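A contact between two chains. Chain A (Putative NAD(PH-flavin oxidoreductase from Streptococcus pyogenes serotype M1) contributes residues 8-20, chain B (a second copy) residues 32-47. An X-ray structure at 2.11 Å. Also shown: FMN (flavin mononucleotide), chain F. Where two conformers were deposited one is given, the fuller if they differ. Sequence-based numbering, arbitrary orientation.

Chain A (8-20) IHHQIQQALHFRT
Chain B (32-47) DEDLALILDAAWLSPS

Two helices from two copies of one protein lie side by side. Helix 9-18 of chain A and the chain B helix, helical from Asp32(B) onward within this stretch, run in nearly the same direction, 10° apart, with axes 10.4 Å apart at closest approach. His9(A) CA lies 7.3 Å from Leu37(B) CA, and Leu16(A) CA lies 6.6 Å from Leu44(B) CA. Both pairs thus follow one register, seven residues apart. Each helix keeps i to i+4 backbone hydrogen bonds, such as Leu16(A) N to Ile12(A) O at 2.9 Å and Leu44(B) N to Asp40(B) O at 2.9 Å. Arg19(A) leaves helical geometry with phi/psi -64/121. Ser45(B) and Pro46(B) are also extended, at -59/146 and -76/150. The stretches bury 638 Å² between them, both sides summed.

The apolar packing centres on leucines. Leu37(B) (chi1 t, chi2 p) is a knob in a hole formed by His9(A), Ile12(A), Gln13(A) and Leu16(A). Its CD2 is 3.8 Å from Ile12(A) CD1, and its CD1 is 4.1 Å from Leu16(A) CD1. Ile12(A), Leu16(A) and Leu44(B) are all m, t. Leu16(A) CB meets Leu44(B) CD1 at 3.8 Å, and Leu16(A) CD2 meets Ala41(B) CB at 4.1 Å. Leu44(B) CD1 also lies 3.6 Å from His17(A) CE1. His17(A) is m, and its ND1 donates to Gln13(A) O at 3.0 Å, which ties the ring back to its own helix.

One CH-pi contact is made. Leu37(B) CD2 sits over a face of the His9(A) ring, 3.7 Å from the centroid of that ring and 22° off its normal. His9(A) has chi1 -95° and chi2 75°; its CB points sideways, but the ring reaches chain B.

Direct polar bonds across the stretches are weak. His9(A) NE2 donates to Glu33(B) O at 3.3 Å, at the ring edge. Arg19(A) NH2 donates to Leu44(B) O at 3.4 Å. Water 1 reinforces the second link: it donates to Leu16(A) O and to Leu44(B) O, each 2.8 Å from its O, and accepts from Arg19(A) NH2 at 3.0 Å.

Arg19(A) (chi1 -165°, chi2 -143°, chi3 46°, chi4 81°) also binds FMN. Its NH1 and NH2 donate to FMN O2P at 2.8 and 3.0 Å, pairing a cationic group with phosphate. Pro46(B) CD covers one guanidinium face, 3.6 Å from Arg19(A) CZ. The in-plane edge remains available to FMN O2P and Leu44(B) O. Pro46(B) CB lies 3.1 Å from FMN O3', so both chains contact the cofactor.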

ATOM      1  N   ILE A   8       0.685  22.116 -11.145  1.00 38.35           N
ATOM      2  CA  ILE A   8       0.393  20.865 -10.368  1.00 38.68           C
ATOM      3  C   ILE A   8       1.670  20.062 -10.087  1.00 37.89           C
ATOM      4  O   ILE A   8       1.769  19.394  -9.058  1.00 37.64           O
ATOM      5  CB  ILE A   8      -0.696  19.989 -11.063  1.00 39.08           C
ATOM      6  CG1 ILE A   8      -2.002  20.784 -11.207  1.00 40.15           C
ATOM      7  CG2 ILE A   8      -0.994  18.730 -10.250  1.00 39.55           C
ATOM      8  CD1 ILE A   8      -2.891  20.382 -12.412  1.00 40.08           C
ATOM      9  N   HIS A   9       2.654  20.151 -10.984  1.00 36.99           N
ATOM     10  CA  HIS A   9       3.939  19.473 -10.800  1.00 36.48           C
ATOM     11  C   HIS A   9       4.705  19.915  -9.576  1.00 36.77           C
ATOM     12  O   HIS A   9       5.173  19.093  -8.782  1.00 36.36           O
ATOM     13  CB  HIS A   9       4.828  19.687 -12.007  1.00 36.62           C
ATOM     14  CG  HIS A   9       4.740  18.585 -12.995  1.00 35.64           C
ATOM     15  ND1 HIS A   9       3.658  18.436 -13.837  1.00 36.01           N
ATOM     16  CD2 HIS A   9       5.573  17.552 -13.253  1.00 34.39           C
ATOM     17  CE1 HIS A   9       3.839  17.367 -14.590  1.00 34.62           C
ATOM     18  NE2 HIS A   9       4.989  16.808 -14.251  1.00 35.30           N
ATOM     19  N   HIS A  10       4.833  21.228  -9.446  1.00 37.02           N
ATOM     20  CA  HIS A  10       5.557  21.839  -8.365  1.00 37.87           C
ATOM     21  C   HIS A  10       4.845  21.545  -7.048  1.00 36.98           C
ATOM     22  O   HIS A  10       5.494  21.267  -6.044  1.00 36.70           O
ATOM     23  CB  HIS A  10       5.669  23.341  -8.626  1.00 38.66           C
ATOM     24  CG  HIS A  10       6.182  24.126  -7.457  1.00 44.25           C
ATOM     25  ND1 HIS A  10       7.512  24.126  -7.081  1.00 48.75           N
ATOM     26  CD2 HIS A  10       5.544  24.948  -6.585  1.00 49.24           C
ATOM     27  CE1 HIS A  10       7.669  24.911  -6.026  1.00 50.72           C
ATOM     28  NE2 HIS A  10       6.491  25.421  -5.704  1.00 51.28           N
ATOM     29  N   GLN A  11       3.516  21.600  -7.072  1.00 36.40           N
ATOM     30  CA  GLN A  11       2.679  21.258  -5.921  1.00 35.93           C
ATOM     31  C   GLN A  11       2.861  19.803  -5.469  1.00 35.56           C
ATOM     32  O   GLN A  11       3.120  19.541  -4.280  1.00 35.32           O
ATOM     33  CB  GLN A  11       1.218  21.537  -6.276  1.00 36.45           C
ATOM     34  CG  GLN A  11       0.252  21.492  -5.107  1.00 36.89           C
ATOM     35  CD  GLN A  11      -1.183  21.306  -5.568  1.00 37.56           C
ATOM     36  OE1 GLN A  11      -1.463  21.274  -6.776  1.00 37.15           O
ATOM     37  NE2 GLN A  11      -2.104  21.174  -4.609  1.00 36.77           N
ATOM     38  N   ILE A  12       2.748  18.858  -6.406  1.00 35.04           N
ATOM     39  CA  ILE A  12       2.989  17.449  -6.086  1.00 34.38           C
ATOM     40  C   ILE A  12       4.398  17.244  -5.509  1.00 34.63           C
ATOM     41  O   ILE A  12       4.568  16.630  -4.447  1.00 34.31           O
ATOM     42  CB  ILE A  12       2.684  16.488  -7.284  1.00 34.59           C
ATOM     43  CG1 ILE A  12       1.212  16.587  -7.678  1.00 34.61           C
ATOM     44  CG2 ILE A  12       3.003  15.016  -6.917  1.00 33.15           C
ATOM     45  CD1 ILE A  12       0.854  15.830  -8.948  1.00 33.62           C
ATOM     46  N   GLN A  13       5.392  17.801  -6.192  1.00 35.40           N
ATOM     47  CA  GLN A  13       6.794  17.708  -5.780  1.00 36.91           C
ATOM     48  C   GLN A  13       6.999  18.285  -4.377  1.00 37.16           C
ATOM     49  O   GLN A  13       7.787  17.747  -3.583  1.00 37.46           O
ATOM     50  CB  GLN A  13       7.700  18.415  -6.819  1.00 37.84           C
ATOM     51  CG  GLN A  13       9.208  18.085  -6.735  1.00 41.30           C
ATOM     52  CD  GLN A  13       9.578  16.705  -7.292  1.00 46.34           C
ATOM     53  OE1 GLN A  13       9.454  16.446  -8.499  1.00 49.15           O
ATOM     54  NE2 GLN A  13      10.055  15.821  -6.416  1.00 47.21           N
ATOM     55  N   GLN A  14       6.287  19.374  -4.076  1.00 37.00           N
ATOM     56  CA  GLN A  14       6.314  19.973  -2.759  1.00 37.60           C
ATOM     57  C   GLN A  14       5.740  19.001  -1.725  1.00 36.50           C
ATOM     58  O   GLN A  14       6.309  18.860  -0.653  1.00 36.49           O
ATOM     59  CB  GLN A  14       5.531  21.293  -2.739  1.00 38.57           C
ATOM     60  CG  GLN A  14       6.009  22.303  -1.703  1.00 43.49           C
ATOM     61  CD  GLN A  14       6.872  23.422  -2.331  1.00 49.74           C
ATOM     62  OE1 GLN A  14       6.365  24.281  -3.070  1.00 51.89           O
ATOM     63  NE2 GLN A  14       8.175  23.414  -2.030  1.00 51.41           N
ATOM     64  N   ALA A  15       4.632  18.331  -2.046  1.00 35.29           N
ATOM     65  CA  ALA A  15       4.035  17.357  -1.132  1.00 34.97           C
ATOM     66  C   ALA A  15       4.947  16.150  -0.886  1.00 34.93           C
ATOM     67  O   ALA A  15       4.973  15.610   0.209  1.00 34.85           O
ATOM     68  CB  ALA A  15       2.654  16.895  -1.632  1.00 34.45           C
ATOM     69  N   LEU A  16       5.684  15.729  -1.916  1.00 35.63           N
ATOM     70  CA  LEU A  16       6.555  14.544  -1.831  1.00 35.92           C
ATOM     71  C   LEU A  16       7.733  14.797  -0.912  1.00 35.71           C
ATOM     72  O   LEU A  16       8.164  13.906  -0.173  1.00 36.33           O
ATOM     73  CB  LEU A  16       7.031  14.102  -3.229  1.00 36.03           C
ATOM     74  CG  LEU A  16       5.935  13.521  -4.128  1.00 36.93           C
ATOM     75  CD1 LEU A  16       6.371  13.381  -5.584  1.00 36.79           C
ATOM     76  CD2 LEU A  16       5.442  12.189  -3.545  1.00 36.79           C
ATOM     77  N   HIS A  17       8.221  16.028  -0.939  1.00 35.40           N
ATOM     78  CA  HIS A  17       9.336  16.439  -0.088  1.00 35.92           C
ATOM     79  C   HIS A  17       8.947  16.885   1.316  1.00 34.93           C
ATOM     80  O   HIS A  17       9.729  16.733   2.258  1.00 35.60           O
ATOM     81  CB  HIS A  17      10.197  17.484  -0.808  1.00 36.34           C
ATOM     82  CG  HIS A  17      11.038  16.888  -1.894  1.00 39.17           C
ATOM     83  ND1 HIS A  17      10.542  16.600  -3.148  1.00 41.47           N
ATOM     84  CD2 HIS A  17      12.326  16.466  -1.893  1.00 41.83           C
ATOM     85  CE1 HIS A  17      11.498  16.065  -3.885  1.00 42.15           C
ATOM     86  NE2 HIS A  17      12.588  15.964  -3.145  1.00 42.09           N
ATOM     87  N   PHE A  18       7.733  17.411   1.446  1.00 33.84           N
ATOM     88  CA  PHE A  18       7.120  17.695   2.746  1.00 32.09           C
ATOM     89  C   PHE A  18       6.844  16.419   3.559  1.00 31.14           C
ATOM     90  O   PHE A  18       7.130  16.387   4.731  1.00 31.50           O
ATOM     91  CB  PHE A  18       5.837  18.533   2.567  1.00 31.39           C
ATOM     92  CG  PHE A  18       5.093  18.812   3.853  1.00 30.86           C
ATOM     93  CD1 PHE A  18       5.402  19.933   4.626  1.00 30.02           C
ATOM     94  CD2 PHE A  18       4.071  17.968   4.283  1.00 27.86           C
ATOM     95  CE1 PHE A  18       4.702  20.191   5.824  1.00 30.23           C
ATOM     96  CE2 PHE A  18       3.366  18.225   5.486  1.00 28.20           C
ATOM     97  CZ  PHE A  18       3.690  19.337   6.248  1.00 28.64           C
ATOM     98  N   ARG A  19       6.286  15.367   2.966  1.00 30.86           N
ATOM     99  CA  ARG A  19       5.976  14.183   3.773  1.00 30.43           C
ATOM    100  C   ARG A  19       7.268  13.566   4.330  1.00 30.68           C
ATOM    101  O   ARG A  19       8.147  13.177   3.569  1.00 29.86           O
ATOM    102  CB  ARG A  19       5.180  13.108   3.011  1.00 30.23           C
ATOM    103  CG  ARG A  19       4.579  12.079   3.967  1.00 30.46           C
ATOM    104  CD  ARG A  19       4.579  10.652   3.428  1.00 29.03           C
ATOM    105  NE  ARG A  19       5.889  10.366   2.864  1.00 31.58           N
ATOM    106  CZ  ARG A  19       6.976  10.004   3.541  1.00 26.10           C
ATOM    107  NH1 ARG A  19       6.947   9.806   4.852  1.00 23.78           N
ATOM    108  NH2 ARG A  19       8.100   9.807   2.870  1.00 23.17           N
ATOM    109  N   THR A  20       7.350  13.492   5.657  1.00 30.48           N
ATOM    110  CA  THR A  20       8.412  12.809   6.361  1.00 29.92           C
ATOM    111  C   THR A  20       7.776  12.014   7.521  1.00 29.50           C
ATOM    112  O   THR A  20       6.645  12.307   7.951  1.00 28.65           O
ATOM    113  CB  THR A  20       9.485  13.829   6.826  1.00 30.73           C
ATOM    114  OG1 THR A  20      10.662  13.143   7.273  1.00 35.03           O
ATOM    115  CG2 THR A  20       8.989  14.729   7.922  1.00 28.92           C
TER
ATOM    116  N   ASP B  32       6.861  12.606 -20.831  1.00 30.83           N
ATOM    117  CA  ASP B  32       8.048  12.303 -20.035  1.00 31.55           C
ATOM    118  C   ASP B  32       8.007  12.944 -18.644  1.00 30.86           C
ATOM    119  O   ASP B  32       8.405  12.311 -17.658  1.00 31.05           O
ATOM    120  CB  ASP B  32       9.317  12.787 -20.753  1.00 32.43           C
ATOM    121  CG  ASP B  32       9.644  11.977 -22.005  1.00 35.24           C
ATOM    122  OD1 ASP B  32      10.414  12.508 -22.834  1.00 36.76           O
ATOM    123  OD2 ASP B  32       9.159  10.828 -22.159  1.00 37.52           O
ATOM    124  N   GLU B  33       7.539  14.180 -18.571  0.60 30.44           N
ATOM    125  CA  GLU B  33       7.470  14.898 -17.301  0.60 30.66           C
ATOM    126  C   GLU B  33       6.451  14.275 -16.338  0.60 30.05           C
ATOM    127  O   GLU B  33       6.709  14.164 -15.143  0.60 29.99           O
ATOM    128  CB  GLU B  33       7.179  16.379 -17.538  0.60 30.66           C
ATOM    129  CG  GLU B  33       8.029  16.994 -18.643  0.60 32.96           C
ATOM    130  CD  GLU B  33       7.431  16.798 -20.043  0.60 33.86           C
ATOM    131  OE1 GLU B  33       6.348  17.354 -20.320  0.60 37.74           O
ATOM    132  OE2 GLU B  33       8.052  16.116 -20.873  0.60 32.25           O
ATOM    133  N   ASP B  34       5.307  13.855 -16.869  1.00 29.56           N
ATOM    134  CA  ASP B  34       4.275  13.248 -16.051  1.00 29.01           C
ATOM    135  C   ASP B  34       4.700  11.868 -15.551  1.00 28.80           C
ATOM    136  O   ASP B  34       4.489  11.577 -14.389  1.00 28.55           O
ATOM    137  CB  ASP B  34       2.944  13.179 -16.786  1.00 29.51           C
ATOM    138  CG  ASP B  34       2.253  14.549 -16.904  1.00 30.04           C
ATOM    139  OD1 ASP B  34       2.807  15.566 -16.439  1.00 30.50           O
ATOM    140  OD2 ASP B  34       1.146  14.612 -17.475  1.00 31.49           O
ATOM    141  N   LEU B  35       5.302  11.043 -16.415  1.00 27.71           N
ATOM    142  CA  LEU B  35       5.808   9.746 -15.998  1.00 27.60           C
ATOM    143  C   LEU B  35       6.904   9.888 -14.921  1.00 26.71           C
ATOM    144  O   LEU B  35       6.910   9.158 -13.940  1.00 26.43           O
ATOM    145  CB  LEU B  35       6.308   8.931 -17.218  1.00 27.44           C
ATOM    146  CG  LEU B  35       6.782   7.501 -16.919  1.00 28.58           C
ATOM    147  CD1 LEU B  35       5.562   6.603 -16.639  1.00 30.53           C
ATOM    148  CD2 LEU B  35       7.662   6.918 -18.065  1.00 27.98           C
ATOM    149  N   ALA B  36       7.828  10.825 -15.127  1.00 26.07           N
ATOM    150  CA  ALA B  36       8.888  11.082 -14.167  1.00 26.46           C
ATOM    151  C   ALA B  36       8.341  11.455 -12.767  1.00 26.65           C
ATOM    152  O   ALA B  36       8.803  10.927 -11.754  1.00 27.58           O
ATOM    153  CB  ALA B  36       9.837  12.152 -14.694  1.00 25.89           C
ATOM    154  N   LEU B  37       7.360  12.350 -12.711  1.00 26.60           N
ATOM    155  CA  LEU B  37       6.726  12.719 -11.447  1.00 25.92           C
ATOM    156  C   LEU B  37       6.061  11.526 -10.784  1.00 25.52           C
ATOM    157  O   LEU B  37       6.204  11.353  -9.578  1.00 26.75           O
ATOM    158  CB  LEU B  37       5.723  13.854 -11.631  1.00 25.80           C
ATOM    159  CG  LEU B  37       5.099  14.456 -10.369  1.00 25.70           C
ATOM    160  CD1 LEU B  37       6.160  14.986  -9.401  1.00 24.12           C
ATOM    161  CD2 LEU B  37       4.176  15.592 -10.808  1.00 27.30           C
ATOM    162  N   ILE B  38       5.368  10.703 -11.559  1.00 24.54           N
ATOM    163  CA  ILE B  38       4.722   9.511 -11.025  1.00 24.83           C
ATOM    164  C   ILE B  38       5.738   8.529 -10.413  1.00 25.33           C
ATOM    165  O   ILE B  38       5.509   7.972  -9.326  1.00 24.68           O
ATOM    166  CB  ILE B  38       3.844   8.792 -12.108  1.00 24.96           C
ATOM    167  CG1 ILE B  38       2.595   9.630 -12.457  1.00 24.20           C
ATOM    168  CG2 ILE B  38       3.418   7.374 -11.618  1.00 24.67           C
ATOM    169  CD1 ILE B  38       1.854   9.164 -13.770  1.00 23.51           C
ATOM    170  N   LEU B  39       6.867   8.351 -11.101  1.00 25.39           N
ATOM    171  CA  LEU B  39       7.918   7.483 -10.623  1.00 25.42           C
ATOM    172  C   LEU B  39       8.625   8.068  -9.392  1.00 25.58           C
ATOM    173  O   LEU B  39       9.033   7.331  -8.498  1.00 25.95           O
ATOM    174  CB  LEU B  39       8.906   7.183 -11.744  1.00 25.64           C
ATOM    175  CG  LEU B  39       8.428   6.188 -12.795  1.00 25.09           C
ATOM    176  CD1 LEU B  39       9.426   6.229 -13.943  1.00 25.33           C
ATOM    177  CD2 LEU B  39       8.358   4.788 -12.190  1.00 28.32           C
ATOM    178  N   ASP B  40       8.771   9.390  -9.361  1.00 26.47           N
ATOM    179  CA  ASP B  40       9.287  10.107  -8.185  1.00 26.53           C
ATOM    180  C   ASP B  40       8.396   9.872  -6.967  1.00 26.18           C
ATOM    181  O   ASP B  40       8.907   9.759  -5.864  1.00 26.46           O
ATOM    182  CB  ASP B  40       9.367  11.590  -8.467  1.00 26.91           C
ATOM    183  CG  ASP B  40      10.721  12.008  -9.045  1.00 30.14           C
ATOM    184  OD1 ASP B  40      10.886  13.214  -9.290  1.00 31.96           O
ATOM    185  OD2 ASP B  40      11.619  11.152  -9.251  1.00 30.31           O
ATOM    186  N   ALA B  41       7.084   9.735  -7.187  1.00 25.25           N
ATOM    187  CA  ALA B  41       6.128   9.437  -6.116  1.00 25.88           C
ATOM    188  C   ALA B  41       6.386   8.064  -5.479  1.00 25.61           C
ATOM    189  O   ALA B  41       6.316   7.912  -4.256  1.00 25.78           O
ATOM    190  CB  ALA B  41       4.661   9.543  -6.632  1.00 24.60           C
ATOM    191  N   ALA B  42       6.699   7.070  -6.313  1.00 26.01           N
ATOM    192  CA  ALA B  42       7.085   5.730  -5.837  1.00 25.23           C
ATOM    193  C   ALA B  42       8.435   5.777  -5.122  1.00 25.57           C
ATOM    194  O   ALA B  42       8.599   5.289  -4.006  1.00 25.43           O
ATOM    195  CB  ALA B  42       7.129   4.769  -7.017  1.00 25.11           C
ATOM    196  N   TRP B  43       9.420   6.384  -5.767  1.00 26.51           N
ATOM    197  CA  TRP B  43      10.765   6.439  -5.220  1.00 25.89           C
ATOM    198  C   TRP B  43      10.811   7.104  -3.845  1.00 25.93           C
ATOM    199  O   TRP B  43      11.555   6.665  -2.971  1.00 26.46           O
ATOM    200  CB  TRP B  43      11.659   7.197  -6.198  1.00 26.70           C
ATOM    201  CG  TRP B  43      13.050   7.492  -5.719  1.00 26.26           C
ATOM    202  CD1 TRP B  43      13.986   6.592  -5.291  1.00 29.05           C
ATOM    203  CD2 TRP B  43      13.673   8.777  -5.658  1.00 28.47           C
ATOM    204  NE1 TRP B  43      15.160   7.245  -4.949  1.00 28.58           N
ATOM    205  CE2 TRP B  43      14.995   8.585  -5.172  1.00 27.03           C
ATOM    206  CE3 TRP B  43      13.246  10.078  -5.973  1.00 28.58           C
ATOM    207  CZ2 TRP B  43      15.893   9.647  -4.988  1.00 29.08           C
ATOM    208  CZ3 TRP B  43      14.128  11.138  -5.784  1.00 29.76           C
ATOM    209  CH2 TRP B  43      15.447  10.916  -5.292  1.00 29.63           C
ATOM    210  N   LEU B  44      10.050   8.188  -3.686  1.00 26.33           N
ATOM    211  CA  LEU B  44      10.007   9.010  -2.458  1.00 25.01           C
ATOM    212  C   LEU B  44       9.056   8.508  -1.385  1.00 24.84           C
ATOM    213  O   LEU B  44       9.018   9.078  -0.283  1.00 23.76           O
ATOM    214  CB  LEU B  44       9.634  10.450  -2.799  1.00 24.90           C
ATOM    215  CG  LEU B  44      10.798  11.161  -3.509  1.00 27.91           C
ATOM    216  CD1 LEU B  44      10.476  12.568  -3.941  1.00 26.42           C
ATOM    217  CD2 LEU B  44      11.999  11.134  -2.602  1.00 28.57           C
ATOM    218  N   SER B  45       8.300   7.459  -1.710  1.00 24.18           N
ATOM    219  CA  SER B  45       7.435   6.785  -0.743  1.00 25.12           C
ATOM    220  C   SER B  45       8.186   6.231   0.466  1.00 24.41           C
ATOM    221  O   SER B  45       9.314   5.775   0.339  1.00 24.88           O
ATOM    222  CB  SER B  45       6.671   5.617  -1.376  1.00 23.72           C
ATOM    223  OG  SER B  45       5.751   6.084  -2.322  1.00 26.39           O
ATOM    224  N   PRO B  46       7.535   6.241   1.641  1.00 24.53           N
ATOM    225  CA  PRO B  46       8.158   5.594   2.781  1.00 24.36           C
ATOM    226  C   PRO B  46       8.055   4.074   2.709  1.00 24.43           C
ATOM    227  O   PRO B  46       7.100   3.517   2.154  1.00 24.85           O
ATOM    228  CB  PRO B  46       7.370   6.163   3.965  1.00 23.30           C
ATOM    229  CG  PRO B  46       5.968   6.339   3.382  1.00 24.05           C
ATOM    230  CD  PRO B  46       6.237   6.863   1.997  1.00 24.36           C
ATOM    231  N   SER B  47       9.040   3.397   3.275  1.00 24.61           N
ATOM    232  CA  SER B  47       8.954   1.966   3.408  1.00 24.81           C
ATOM    233  C   SER B  47       9.363   1.655   4.830  1.00 25.24           C
ATOM    234  O   SER B  47      10.143   2.395   5.438  1.00 25.59           O
ATOM    235  CB  SER B  47       9.870   1.253   2.391  1.00 25.41           C
ATOM    236  OG  SER B  47      11.200   1.749   2.482  1.00 23.22           O
TER
HETATM  237  N1  FMN F 702       8.557   5.190  11.774  1.00 35.18           N
HETATM  238  C2  FMN F 702       8.536   4.992  13.153  1.00 36.04           C
HETATM  239  O2  FMN F 702       9.055   5.808  13.931  1.00 37.27           O
HETATM  240  N3  FMN F 702       7.944   3.866  13.692  1.00 35.30           N
HETATM  241  C4  FMN F 702       7.364   2.885  12.901  1.00 35.86           C
HETATM  242  O4  FMN F 702       7.351   1.718  13.322  1.00 34.02           O
HETATM  243  C4A FMN F 702       7.365   3.075  11.507  1.00 37.20           C
HETATM  244  N5  FMN F 702       6.786   2.090  10.684  1.00 37.47           N
HETATM  245  C5A FMN F 702       6.729   2.249   9.297  1.00 36.43           C
HETATM  246  C6  FMN F 702       6.101   1.287   8.514  1.00 34.55           C
HETATM  247  C7  FMN F 702       6.037   1.414   7.128  1.00 35.72           C
HETATM  248  C7M FMN F 702       4.875   0.737   6.429  1.00 29.29           C
HETATM  249  C8  FMN F 702       6.630   2.545   6.532  1.00 35.69           C
HETATM  250  C8M FMN F 702       6.084   3.019   5.222  1.00 29.74           C
HETATM  251  C9  FMN F 702       7.273   3.510   7.323  1.00 35.29           C
HETATM  252  C9A FMN F 702       7.315   3.383   8.714  1.00 36.87           C
HETATM  253  N10 FMN F 702       7.922   4.370   9.533  1.00 37.77           N
HETATM  254  C10 FMN F 702       7.955   4.232  10.936  1.00 36.79           C
HETATM  255  C1' FMN F 702       8.735   5.448   8.875  1.00 39.81           C
HETATM  256  C2' FMN F 702      10.025   4.939   8.208  1.00 42.02           C
HETATM  257  O2' FMN F 702      11.046   4.697   9.167  1.00 43.71           O
HETATM  258  C3' FMN F 702      10.456   6.007   7.200  1.00 42.24           C
HETATM  259  O3' FMN F 702       9.462   6.023   6.205  1.00 44.36           O
HETATM  260  C4' FMN F 702      11.835   5.846   6.538  1.00 41.48           C
HETATM  261  O4' FMN F 702      12.887   6.036   7.469  1.00 42.08           O
HETATM  262  C5' FMN F 702      11.960   6.821   5.352  1.00 39.73           C
HETATM  263  O5' FMN F 702      12.060   8.187   5.757  1.00 36.17           O
HETATM  264  P   FMN F 702      10.930   9.333   5.532  1.00 29.42           P
HETATM  265  O1P FMN F 702      10.919  10.217   6.750  1.00 26.93           O
HETATM  266  O2P FMN F 702       9.550   8.786   5.298  1.00 29.42           O
HETATM  267  O3P FMN F 702      11.294  10.164   4.357  1.00 33.96           O
HETATM  268  O   HOH W   1       7.385  11.255   0.298  1.00 33.38           O